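Local atomic coordinates of YciF Bacterial Stress Response Protein (Salmonella enterica subsp. enterica serovar Typhimurium, PDB entry 4ERU), a protein that is of unknown function but has a ferritin-like helical bundle that holds two magnesium ions in the crystal and probably serves in the bacterial stress response. Residues D11-L16 and G121-L126; L16-Y21 and K72-K77; S22-L27 and H114-S119; Q55-R60 and K140-E145. All coordinates share one frame; numbering follows the deposited sequence.

Interaction 1 of 4, residues D11-L16 and G121-L126; sequences DLFIHL and GTLATL
Leu16, whose side chain packs on Thr122, Leu123 and Leu126, has a carbonyl oxygen gripped twice: Thr20 N and Thr20 OG1 both bond to Leu16 O, and they arrive from opposite faces of the carbonyl plane. Across the contact the methyl Leu123 CD1 comes to 4.2 Å from Leu16 O, so this oxygen finds its polar partners along its own helix, while what it meets from 121-126 is hydrocarbon. No hydrogen bond links the two segments, and the join rests on apolar packing. Phe13 reaches across with CG anti to the backbone N (chi1 173°), which brings one rim of the ring between Leu123 and Leu126. Phe13 CD1 lies 3.7 Å from Leu123 CD2, with the two side chains nearly at right angles, and 3.8 Å from Leu126 CB, whose side chain runs alongside the phenylalanine, head to tail. The same ring edge faces a backbone oxygen: Phe13 CE1 is 3.6 Å from Leu123 O, which lies in the plane of the ring.

The segments belong to helices 9-37 and 99-130, an antiparallel pair of the ferritin-like bundle. Their local axes come within 10.2 Å and run at 150° to each other. Beyond Phe13, a second row of branched side chains closes the interface. Leu126 CD1 stands 4.0 Å from both Leu12 CG and Leu16 CD1, crossing each side chain at about a right angle, and Leu16 CD1 also meets Thr122 CG2 at 3.7 Å. Tyr132 meets the Phe13 ring edge-to-face, and Leu12 and Leu16 also pack on Ala103 and Lys111 of the second subunit, respectively.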
# COMPACT_ATOMS: atom_id res chain seq x y z
N ASP A 11 10.91 -0.05 -20.20
CA ASP A 11 11.70 0.57 -19.12
C ASP A 11 10.88 0.65 -17.84
O ASP A 11 11.43 0.47 -16.75
CB ASP A 11 12.11 2.00 -19.46
CG ASP A 11 13.07 2.10 -20.65
OD1 ASP A 11 13.89 1.17 -20.87
OD2 ASP A 11 12.99 3.14 -21.35
N LEU A 12 9.59 0.95 -17.97
CA LEU A 12 8.73 1.10 -16.79
C LEU A 12 8.69 -0.21 -16.07
O LEU A 12 8.88 -0.24 -14.87
CB LEU A 12 7.31 1.55 -17.15
CG LEU A 12 6.27 1.69 -16.03
CD1 LEU A 12 6.75 2.63 -14.91
CD2 LEU A 12 4.96 2.22 -16.61
N PHE A 13 8.48 -1.30 -16.82
CA PHE A 13 8.37 -2.61 -16.25
C PHE A 13 9.68 -3.00 -15.54
O PHE A 13 9.68 -3.58 -14.48
CB PHE A 13 8.00 -3.62 -17.33
CG PHE A 13 8.01 -5.05 -16.87
CD1 PHE A 13 6.86 -5.63 -16.36
CD2 PHE A 13 9.18 -5.81 -16.95
CE1 PHE A 13 6.86 -6.96 -15.94
CE2 PHE A 13 9.20 -7.13 -16.53
CZ PHE A 13 8.04 -7.71 -16.00
N ILE A 14 10.81 -2.64 -16.13
CA ILE A 14 12.10 -2.91 -15.52
C ILE A 14 12.28 -2.08 -14.26
O ILE A 14 12.79 -2.58 -13.27
CB ILE A 14 13.28 -2.65 -16.54
CG1 ILE A 14 13.38 -3.80 -17.56
CG2 ILE A 14 14.63 -2.37 -15.83
CD1 ILE A 14 14.40 -3.49 -18.64
N HIS A 15 11.87 -0.81 -14.31
CA HIS A 15 11.98 0.06 -13.14
C HIS A 15 11.22 -0.55 -11.95
O HIS A 15 11.76 -0.70 -10.85
CB HIS A 15 11.47 1.48 -13.43
CG HIS A 15 11.60 2.40 -12.25
ND1 HIS A 15 10.58 2.60 -11.35
CD2 HIS A 15 12.66 3.12 -11.79
CE1 HIS A 15 10.99 3.42 -10.40
NE2 HIS A 15 12.25 3.74 -10.64
N LEU A 16 9.96 -0.90 -12.19
CA LEU A 16 9.07 -1.39 -11.13
C LEU A 16 9.46 -2.79 -10.70
O LEU A 16 9.36 -3.11 -9.51
CB LEU A 16 7.60 -1.38 -11.57
CG LEU A 16 6.99 -0.05 -12.01
CD1 LEU A 16 5.62 -0.28 -12.66
CD2 LEU A 16 6.87 0.95 -10.83
N GLY A 121 0.23 -6.28 -9.11
CA GLY A 121 -0.92 -6.07 -10.00
C GLY A 121 -0.48 -5.27 -11.21
O GLY A 121 -0.82 -5.63 -12.33
N THR A 122 0.29 -4.21 -11.00
CA THR A 122 0.81 -3.42 -12.11
C THR A 122 1.78 -4.24 -12.99
O THR A 122 1.67 -4.21 -14.22
CB THR A 122 1.52 -2.12 -11.63
OG1 THR A 122 0.57 -1.26 -11.02
CG2 THR A 122 2.14 -1.39 -12.81
N LEU A 123 2.73 -4.94 -12.38
CA LEU A 123 3.66 -5.85 -13.09
C LEU A 123 2.94 -6.92 -13.95
O LEU A 123 3.36 -7.19 -15.08
CB LEU A 123 4.64 -6.50 -12.10
CG LEU A 123 5.69 -5.52 -11.56
CD1 LEU A 123 6.51 -6.07 -10.37
CD2 LEU A 123 6.64 -5.05 -12.70
N ALA A 124 1.89 -7.53 -13.41
CA ALA A 124 1.17 -8.52 -14.17
C ALA A 124 0.49 -7.85 -15.40
O ALA A 124 0.60 -8.37 -16.52
CB ALA A 124 0.16 -9.26 -13.32
N THR A 125 -0.12 -6.69 -15.20
CA THR A 125 -0.69 -5.90 -16.31
C THR A 125 0.34 -5.60 -17.42
O THR A 125 0.10 -5.87 -18.60
CB THR A 125 -1.38 -4.60 -15.81
OG1 THR A 125 -2.53 -4.96 -15.04
CG2 THR A 125 -1.83 -3.69 -16.99
N LEU A 126 1.48 -5.05 -17.04
CA LEU A 126 2.50 -4.71 -18.00
C LEU A 126 3.11 -5.97 -18.64
O LEU A 126 3.46 -5.94 -19.80
CB LEU A 126 3.59 -3.87 -17.36
CG LEU A 126 3.17 -2.55 -16.72
CD1 LEU A 126 4.42 -1.87 -16.14
CD2 LEU A 126 2.44 -1.64 -17.69

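Interaction 2 of 4, residues L16-Y21 and K72-K77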
# COMPACT_ATOMS: atom_id res chain seq x y z
N LEU A 16 9.96 -0.90 -12.19
CA LEU A 16 9.07 -1.39 -11.13
C LEU A 16 9.46 -2.79 -10.70
O LEU A 16 9.36 -3.11 -9.51
CB LEU A 16 7.60 -1.38 -11.57
CG LEU A 16 6.99 -0.05 -12.01
CD1 LEU A 16 5.62 -0.28 -12.66
CD2 LEU A 16 6.87 0.95 -10.83
N LEU A 17 9.88 -3.63 -11.64
CA LEU A 17 10.37 -4.95 -11.24
C LEU A 17 11.57 -4.77 -10.31
O LEU A 17 11.67 -5.43 -9.27
CB LEU A 17 10.73 -5.84 -12.45
CG LEU A 17 11.11 -7.28 -12.08
CD1 LEU A 17 9.94 -8.04 -11.33
CD2 LEU A 17 11.55 -8.05 -13.32
N SER A 18 12.46 -3.86 -10.66
CA SER A 18 13.65 -3.59 -9.84
C SER A 18 13.33 -3.05 -8.45
O SER A 18 13.97 -3.43 -7.47
CB SER A 18 14.60 -2.63 -10.56
OG SER A 18 14.96 -3.17 -11.83
N ASP A 19 12.34 -2.16 -8.38
CA ASP A 19 11.85 -1.58 -7.13
C ASP A 19 11.28 -2.71 -6.24
O ASP A 19 11.59 -2.81 -5.05
CB ASP A 19 10.75 -0.55 -7.48
CG ASP A 19 10.09 0.10 -6.26
OD1 ASP A 19 10.67 1.07 -5.71
OD2 ASP A 19 8.96 -0.34 -5.87
N THR A 20 10.43 -3.56 -6.83
CA THR A 20 9.81 -4.66 -6.10
C THR A 20 10.85 -5.65 -5.57
O THR A 20 10.71 -6.16 -4.46
CB THR A 20 8.78 -5.36 -7.01
OG1 THR A 20 7.77 -4.39 -7.32
CG2 THR A 20 8.13 -6.55 -6.35
N TYR A 21 11.88 -5.93 -6.38
CA TYR A 21 12.94 -6.84 -6.00
C TYR A 21 13.69 -6.31 -4.77
O TYR A 21 13.93 -7.05 -3.81
CB TYR A 21 13.90 -7.00 -7.19
CG TYR A 21 15.08 -7.91 -6.99
CD1 TYR A 21 14.91 -9.28 -6.81
CD2 TYR A 21 16.38 -7.41 -7.11
CE1 TYR A 21 16.02 -10.14 -6.69
CE2 TYR A 21 17.50 -8.26 -6.99
CZ TYR A 21 17.30 -9.62 -6.76
OH TYR A 21 18.39 -10.46 -6.64
N LYS A 72 16.53 -6.82 -17.56
CA LYS A 72 17.71 -6.77 -16.71
C LYS A 72 17.37 -5.87 -15.52
O LYS A 72 16.95 -4.73 -15.73
CB LYS A 72 18.90 -6.20 -17.50
CG LYS A 72 20.05 -5.64 -16.62
CD LYS A 72 21.43 -5.80 -17.31
CE LYS A 72 22.57 -5.23 -16.43
NZ LYS A 72 22.69 -3.73 -16.60
N LEU A 73 17.57 -6.36 -14.30
CA LEU A 73 17.33 -5.58 -13.07
C LEU A 73 18.36 -4.48 -12.82
O LEU A 73 19.55 -4.68 -13.07
CB LEU A 73 17.31 -6.49 -11.84
CG LEU A 73 16.27 -7.60 -11.84
CD1 LEU A 73 16.38 -8.41 -10.57
CD2 LEU A 73 14.87 -7.03 -12.02
N LYS A 74 17.90 -3.33 -12.33
CA LYS A 74 18.78 -2.23 -11.93
C LYS A 74 18.89 -2.24 -10.43
O LYS A 74 17.90 -2.40 -9.75
CB LYS A 74 18.21 -0.89 -12.37
CG LYS A 74 17.84 -0.84 -13.84
CD LYS A 74 17.70 0.57 -14.38
CE LYS A 74 17.54 0.54 -15.92
NZ LYS A 74 18.04 1.78 -16.59
N ARG A 75 20.10 -2.06 -9.91
CA ARG A 75 20.28 -1.98 -8.46
C ARG A 75 19.70 -0.65 -7.98
O ARG A 75 20.10 0.42 -8.45
CB ARG A 75 21.76 -2.13 -8.10
CG ARG A 75 21.99 -2.71 -6.73
CD ARG A 75 23.23 -3.60 -6.70
NE ARG A 75 23.10 -4.67 -5.70
CZ ARG A 75 24.00 -5.62 -5.45
NH1 ARG A 75 23.74 -6.53 -4.50
NH2 ARG A 75 25.15 -5.67 -6.13
N MSE A 76 18.72 -0.71 -7.08
CA MSE A 76 18.12 0.50 -6.51
C MSE A 76 17.51 0.18 -5.15
O MSE A 76 17.21 -0.99 -4.88
CB MSE A 76 17.06 1.11 -7.43
CG MSE A 76 15.89 0.17 -7.74
SE MSE A 76 14.46 0.96 -8.81
CE MSE A 76 15.53 2.27 -9.81
N LYS A 77 17.34 1.19 -4.32
CA LYS A 77 16.69 1.02 -3.03
C LYS A 77 15.22 1.47 -3.11
O LYS A 77 14.95 2.62 -3.47
CB LYS A 77 17.44 1.77 -1.91
CG LYS A 77 16.85 1.49 -0.50
CD LYS A 77 17.86 1.81 0.61
CE LYS A 77 17.71 0.84 1.79
NZ LYS A 77 18.06 -0.58 1.41
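Leu73 and Tyr21 meet methyl to ring: Leu73 CD1 sits over one face of the Tyr21 ring, 3.7 Å from its centroid and 14° off the ring normal, which is a CH-pi contact. The methyl lies slightly toward the rim, with Tyr21 CD2 as its nearest ring atom, and the two side chains cross at about a right angle. The other branch of the same leucine serves a different neighbour, since Leu73 CD2 packs 3.7 Å from Leu17 CD2. One forked side chain of the irregular segment 72-77 is thus seated against two residues of helix 9-37, one turn apart.

Ser18 points at the backbone rather than at a side chain. Ser18 OG accepts a nearly straight bond from Lys74 N (3.0 Å, 172° at the hydrogen) while also being bonded to Ile14 O within its own helix. Further along, the chain of Met76, a selenomethionine, leads back to the helix backbone at Ser18 and Asp19. Met76 SE comes to 4.0 Å from Ser18 CB and 3.8 Å from Asp19 N. Asp19 itself has its polar partner elsewhere, with OD2 bonded to Tyr115 OH.

Chemically, segments 16-21 and 72-77 are joined by one direct hydrogen bond, Lys74 N to Ser18 OG, in which a buried hydroxyl has partners in both segments, and by apolar contacts flanking that bond. The contact thus combines one directional bond with apolar packing and has no salt bridge.

Interaction 3 of 4, residues S22-L27 and H114-S119; sequences SAEKQL and HYEIAS. With MG (magnesium ion), chain E; MG (magnesium ion), chain D.
Glu24 and Glu116 bring their carboxylates together between segments 22-27 and 114-119 of helices 9-37 and 99-130, and each binds a magnesium ion. Glu24, bent at chi2 (-81°), turns its carboxylate so that both oxygens chelate one ion, Glu24 OE1 at 2.3 Å and Glu24 OE2 at 2.4 Å from the magnesium ion of chain E. Glu116 extends beyond CG and binds the other ion, the magnesium ion of chain D, through OE1 alone, at 2.1 Å. Water 1 is bound to both ions, lying 2.0 Å from the magnesium ion of chain D. Gln57 and Glu146 complete the first site; His50, Glu113 and the same Glu146 complete the second.

Among polar contacts, Glu24 OE2 and Glu116 OE2 lie 2.5 Å apart, their carboxylate planes turned 77° against each other. Glu24 OE1 is also hydrogen-bonded to Tyr120 OH, a second-shell contact that probably helps to fix the chelating group.

Apolar packing is thin: Ala23 CB is 4.5 Å from Tyr115 CE2. Leu27 CD2 is a methyl beside a metal-bound oxygen, 3.9 Å from Glu116 OE1. The local axes run antiparallel at 155°.

The chemistry is that of a carboxylate-rich two-metal centre buried in a ferritin-like bundle. The two ions and the water bound to both lie between the helices, and the metal charges probably offset the repulsion of the acid groups gathered there.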
# COMPACT_ATOMS: atom_id res chain seq x y z
N SER A 22 14.02 -5.02 -4.77
CA SER A 22 14.57 -4.40 -3.57
C SER A 22 13.63 -4.46 -2.35
O SER A 22 14.07 -4.74 -1.22
CB SER A 22 14.94 -2.94 -3.84
OG SER A 22 15.17 -2.30 -2.60
N ALA A 23 12.35 -4.19 -2.58
CA ALA A 23 11.34 -4.24 -1.51
C ALA A 23 11.33 -5.63 -0.87
O ALA A 23 11.30 -5.76 0.36
CB ALA A 23 9.92 -3.91 -2.08
N GLU A 24 11.35 -6.68 -1.71
CA GLU A 24 11.31 -8.03 -1.17
C GLU A 24 12.57 -8.36 -0.37
O GLU A 24 12.47 -8.95 0.71
CB GLU A 24 11.11 -9.06 -2.27
CG GLU A 24 9.86 -8.89 -3.14
CD GLU A 24 8.57 -9.41 -2.54
OE1 GLU A 24 7.74 -9.95 -3.32
OE2 GLU A 24 8.34 -9.27 -1.33
N LYS A 25 13.73 -7.96 -0.88
CA LYS A 25 15.01 -8.22 -0.17
C LYS A 25 15.04 -7.52 1.19
O LYS A 25 15.43 -8.11 2.20
CB LYS A 25 16.20 -7.80 -1.02
CG LYS A 25 16.40 -8.69 -2.25
CD LYS A 25 17.78 -8.48 -2.96
CE LYS A 25 18.04 -7.03 -3.36
NZ LYS A 25 19.27 -6.90 -4.25
N GLN A 26 14.64 -6.25 1.20
CA GLN A 26 14.50 -5.50 2.44
C GLN A 26 13.54 -6.15 3.42
O GLN A 26 13.85 -6.22 4.60
CB GLN A 26 14.00 -4.10 2.19
CG GLN A 26 15.00 -3.19 1.56
CD GLN A 26 14.36 -1.82 1.34
OE1 GLN A 26 14.06 -1.12 2.32
NE2 GLN A 26 14.09 -1.47 0.08
N LEU A 27 12.39 -6.61 2.93
CA LEU A 27 11.42 -7.24 3.79
C LEU A 27 11.99 -8.50 4.48
O LEU A 27 11.75 -8.68 5.69
CB LEU A 27 10.13 -7.53 3.00
CG LEU A 27 8.95 -8.08 3.80
CD1 LEU A 27 8.57 -7.16 5.01
CD2 LEU A 27 7.76 -8.28 2.83
N HIS A 114 0.04 -4.58 1.10
CA HIS A 114 -0.76 -3.84 0.12
C HIS A 114 0.09 -3.04 -0.85
O HIS A 114 -0.28 -2.86 -2.00
CB HIS A 114 -1.83 -2.99 0.80
CG HIS A 114 -3.11 -3.73 0.96
ND1 HIS A 114 -4.04 -3.82 -0.06
CD2 HIS A 114 -3.58 -4.51 1.96
CE1 HIS A 114 -5.03 -4.60 0.32
NE2 HIS A 114 -4.78 -5.03 1.55
N TYR A 115 1.25 -2.58 -0.40
CA TYR A 115 2.22 -1.97 -1.29
C TYR A 115 2.62 -3.02 -2.35
O TYR A 115 2.76 -2.71 -3.56
CB TYR A 115 3.47 -1.53 -0.51
CG TYR A 115 4.53 -0.91 -1.42
CD1 TYR A 115 4.48 0.46 -1.74
CD2 TYR A 115 5.57 -1.69 -1.97
CE1 TYR A 115 5.44 1.04 -2.59
CE2 TYR A 115 6.53 -1.11 -2.84
CZ TYR A 115 6.44 0.24 -3.13
OH TYR A 115 7.37 0.82 -3.94
N GLU A 116 2.77 -4.26 -1.91
CA GLU A 116 3.15 -5.34 -2.82
C GLU A 116 2.00 -5.82 -3.70
O GLU A 116 2.21 -6.11 -4.88
CB GLU A 116 3.80 -6.48 -2.06
CG GLU A 116 5.04 -5.99 -1.36
CD GLU A 116 5.91 -7.13 -0.90
OE1 GLU A 116 5.36 -8.00 -0.21
OE2 GLU A 116 7.14 -7.13 -1.19
N ILE A 117 0.80 -5.86 -3.15
CA ILE A 117 -0.39 -6.17 -3.98
C ILE A 117 -0.52 -5.17 -5.13
O ILE A 117 -0.71 -5.56 -6.28
CB ILE A 117 -1.66 -6.22 -3.14
CG1 ILE A 117 -1.59 -7.43 -2.16
CG2 ILE A 117 -2.98 -6.29 -4.01
CD1 ILE A 117 -2.67 -7.38 -1.04
N ALA A 118 -0.39 -3.88 -4.83
CA ALA A 118 -0.43 -2.89 -5.89
C ALA A 118 0.69 -3.10 -6.93
O ALA A 118 0.40 -3.14 -8.14
CB ALA A 118 -0.40 -1.47 -5.33
N SER A 119 1.93 -3.25 -6.47
CA SER A 119 3.10 -3.42 -7.36
C SER A 119 2.98 -4.62 -8.28
O SER A 119 3.25 -4.53 -9.49
CB SER A 119 4.40 -3.59 -6.54
OG SER A 119 4.61 -2.49 -5.66
MG MG E . 6.28 -10.53 -1.58
MG MG D . 4.74 -9.53 1.18
O HOH W 1 6.32 -10.68 0.57

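Interaction 4 of 4, residues Q55-R60 and K140-E145. With MG (magnesium ion), chain E.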
# COMPACT_ATOMS: atom_id res chain seq x y z
N GLN A 55 10.94 -15.43 0.30
CA GLN A 55 12.10 -16.07 -0.30
C GLN A 55 11.75 -16.67 -1.66
O GLN A 55 12.44 -16.41 -2.64
CB GLN A 55 12.65 -17.15 0.63
CG GLN A 55 13.28 -16.64 1.98
CD GLN A 55 14.63 -15.94 1.76
OE1 GLN A 55 14.69 -14.88 1.16
NE2 GLN A 55 15.70 -16.54 2.25
N GLY A 56 10.66 -17.45 -1.73
CA GLY A 56 10.21 -18.05 -2.98
C GLY A 56 9.80 -16.99 -4.00
O GLY A 56 9.96 -17.18 -5.21
N GLN A 57 9.28 -15.87 -3.51
CA GLN A 57 8.89 -14.78 -4.39
C GLN A 57 10.09 -14.08 -5.02
O GLN A 57 10.04 -13.65 -6.17
CB GLN A 57 7.98 -13.80 -3.66
CG GLN A 57 6.61 -14.40 -3.42
CD GLN A 57 5.79 -13.67 -2.35
OE1 GLN A 57 6.26 -12.71 -1.73
NE2 GLN A 57 4.55 -14.13 -2.15
N ILE A 58 11.19 -13.99 -4.27
CA ILE A 58 12.42 -13.46 -4.85
C ILE A 58 12.95 -14.43 -5.93
O ILE A 58 13.41 -13.99 -7.00
CB ILE A 58 13.46 -13.16 -3.77
CG1 ILE A 58 12.97 -12.01 -2.87
CG2 ILE A 58 14.83 -12.86 -4.38
CD1 ILE A 58 13.82 -11.82 -1.55
N GLU A 59 12.88 -15.73 -5.67
CA GLU A 59 13.30 -16.71 -6.66
C GLU A 59 12.45 -16.61 -7.93
O GLU A 59 12.97 -16.77 -9.03
CB GLU A 59 13.28 -18.13 -6.10
CG GLU A 59 13.34 -19.22 -7.19
CD GLU A 59 14.65 -19.24 -7.93
OE1 GLU A 59 15.69 -18.90 -7.32
OE2 GLU A 59 14.65 -19.57 -9.13
N ARG A 60 11.16 -16.31 -7.79
CA ARG A 60 10.33 -16.08 -9.00
C ARG A 60 10.84 -14.90 -9.82
O ARG A 60 10.80 -14.90 -11.06
CB ARG A 60 8.85 -15.84 -8.69
CG ARG A 60 8.13 -16.99 -8.08
CD ARG A 60 6.60 -16.99 -8.38
NE ARG A 60 6.02 -18.10 -7.61
CZ ARG A 60 5.45 -17.99 -6.41
NH1 ARG A 60 5.30 -16.79 -5.84
NH2 ARG A 60 5.00 -19.07 -5.78
N LYS A 140 1.44 -13.46 -11.42
CA LYS A 140 0.10 -13.76 -10.94
C LYS A 140 0.15 -14.68 -9.73
O LYS A 140 -0.66 -14.54 -8.82
CB LYS A 140 -0.74 -14.42 -12.02
CG LYS A 140 -1.39 -13.47 -12.98
CD LYS A 140 -2.24 -14.24 -14.04
CE LYS A 140 -3.27 -13.33 -14.67
NZ LYS A 140 -4.36 -14.06 -15.45
N GLU A 141 1.08 -15.64 -9.74
CA GLU A 141 1.27 -16.51 -8.58
C GLU A 141 1.69 -15.75 -7.31
O GLU A 141 1.16 -16.00 -6.24
CB GLU A 141 2.29 -17.59 -8.87
CG GLU A 141 1.73 -18.86 -9.43
CD GLU A 141 2.79 -19.96 -9.41
OE1 GLU A 141 3.37 -20.27 -10.49
OE2 GLU A 141 3.07 -20.50 -8.31
N THR A 142 2.65 -14.86 -7.43
CA THR A 142 3.04 -14.06 -6.27
C THR A 142 1.86 -13.19 -5.81
O THR A 142 1.59 -13.06 -4.61
CB THR A 142 4.24 -13.16 -6.59
OG1 THR A 142 5.41 -13.98 -6.77
CG2 THR A 142 4.45 -12.13 -5.42
N LEU A 143 1.16 -12.59 -6.77
CA LEU A 143 0.06 -11.70 -6.46
C LEU A 143 -1.02 -12.41 -5.63
O LEU A 143 -1.50 -11.88 -4.60
CB LEU A 143 -0.54 -11.16 -7.76
CG LEU A 143 -1.75 -10.24 -7.65
CD1 LEU A 143 -1.45 -9.00 -6.81
CD2 LEU A 143 -2.21 -9.83 -9.05
N ASP A 144 -1.37 -13.61 -6.07
CA ASP A 144 -2.30 -14.46 -5.36
C ASP A 144 -1.83 -14.73 -3.94
O ASP A 144 -2.60 -14.53 -2.99
CB ASP A 144 -2.53 -15.77 -6.13
CG ASP A 144 -3.43 -16.73 -5.38
OD1 ASP A 144 -4.67 -16.57 -5.46
OD2 ASP A 144 -2.90 -17.61 -4.66
N GLU A 145 -0.58 -15.18 -3.78
CA GLU A 145 0.01 -15.34 -2.43
C GLU A 145 -0.05 -14.05 -1.58
O GLU A 145 -0.33 -14.10 -0.38
CB GLU A 145 1.46 -15.79 -2.51
CG GLU A 145 1.62 -17.27 -2.86
CD GLU A 145 3.05 -17.61 -3.24
OE1 GLU A 145 3.95 -16.74 -3.14
OE2 GLU A 145 3.27 -18.77 -3.63
MG MG E . 6.28 -10.53 -1.58
O HOH W 2 7.67 -12.64 -7.05
O HOH W 1 6.32 -10.68 0.57
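Arg60 reaches Glu145 because its CG stands anti to the carbonyl carbon (chi1 -65°) and the chain then runs extended to NE. Glu145 also leaves its helix with CG anti to the carbonyl carbon and an extended chain, so the two meet tip to tip. The guanidinium grips end-on: Arg60 NH2 bonds to Glu145 OE2 at 2.8 Å and Arg60 NH1 to Glu145 OE1 at 3.0 Å, the latter almost straight at 175°. The planes are nevertheless 53° apart, so both carboxylate oxygens are met from above their plane although they lie close to that of the guanidinium. Arg60 NH1 gives a second bond to Thr142 OG1 at 3.0 Å. Glu141 CB covers one face of the guanidinium, and Glu141 OE2, 3.5 Å from Arg60 NH2 and well out of plane, adds charge attraction without an N-H aimed at it.

Gln57 lies alongside Glu145, the two chains pointing opposite ways. Gln57 NE2 donates to the anti lone pair of Glu145 OE1 at 2.9 Å, so that oxygen is held by two donors. Gln57 OE1 binds the magnesium ion of chain E, 2.2 Å away, and together these two bonds set the flip of the amide. Water 2 joins Gln57 O, to which it donates at 2.7 Å, with Thr142 OG1 at 2.6 Å.

Helices 41-66 and 133-159 run antiparallel here. The arrangement is that of a metal site inside a ferritin-like four-helix bundle: Gln57 is a first-shell ligand, and Glu145 is its second-shell partner, held in turn by Arg60, which Glu141 flanks.

From the N terminus, helix 9-37 supplies three consecutive segments. Residues 11-16 pair with 121-126 and close the widest loop of the three (interaction 1). Inside it nest interaction 2, where 16-21 meets the connection 72-77, and interaction 3, where 22-27 meets 114-119; these two cross each other. Interactions 1 and 3 tie helix 9-37 to helix 99-130 at two levels. Interaction 4, between 55-60 and 140-145, joins helices 41-66 and 133-159 and crosses all the others, interlocking the two helix pairs. Interactions 1 and 2 share Leu16, a polar side-chain link connects interactions 2 and 3, and interactions 3 and 4 converge on one magnesium ion and water 1.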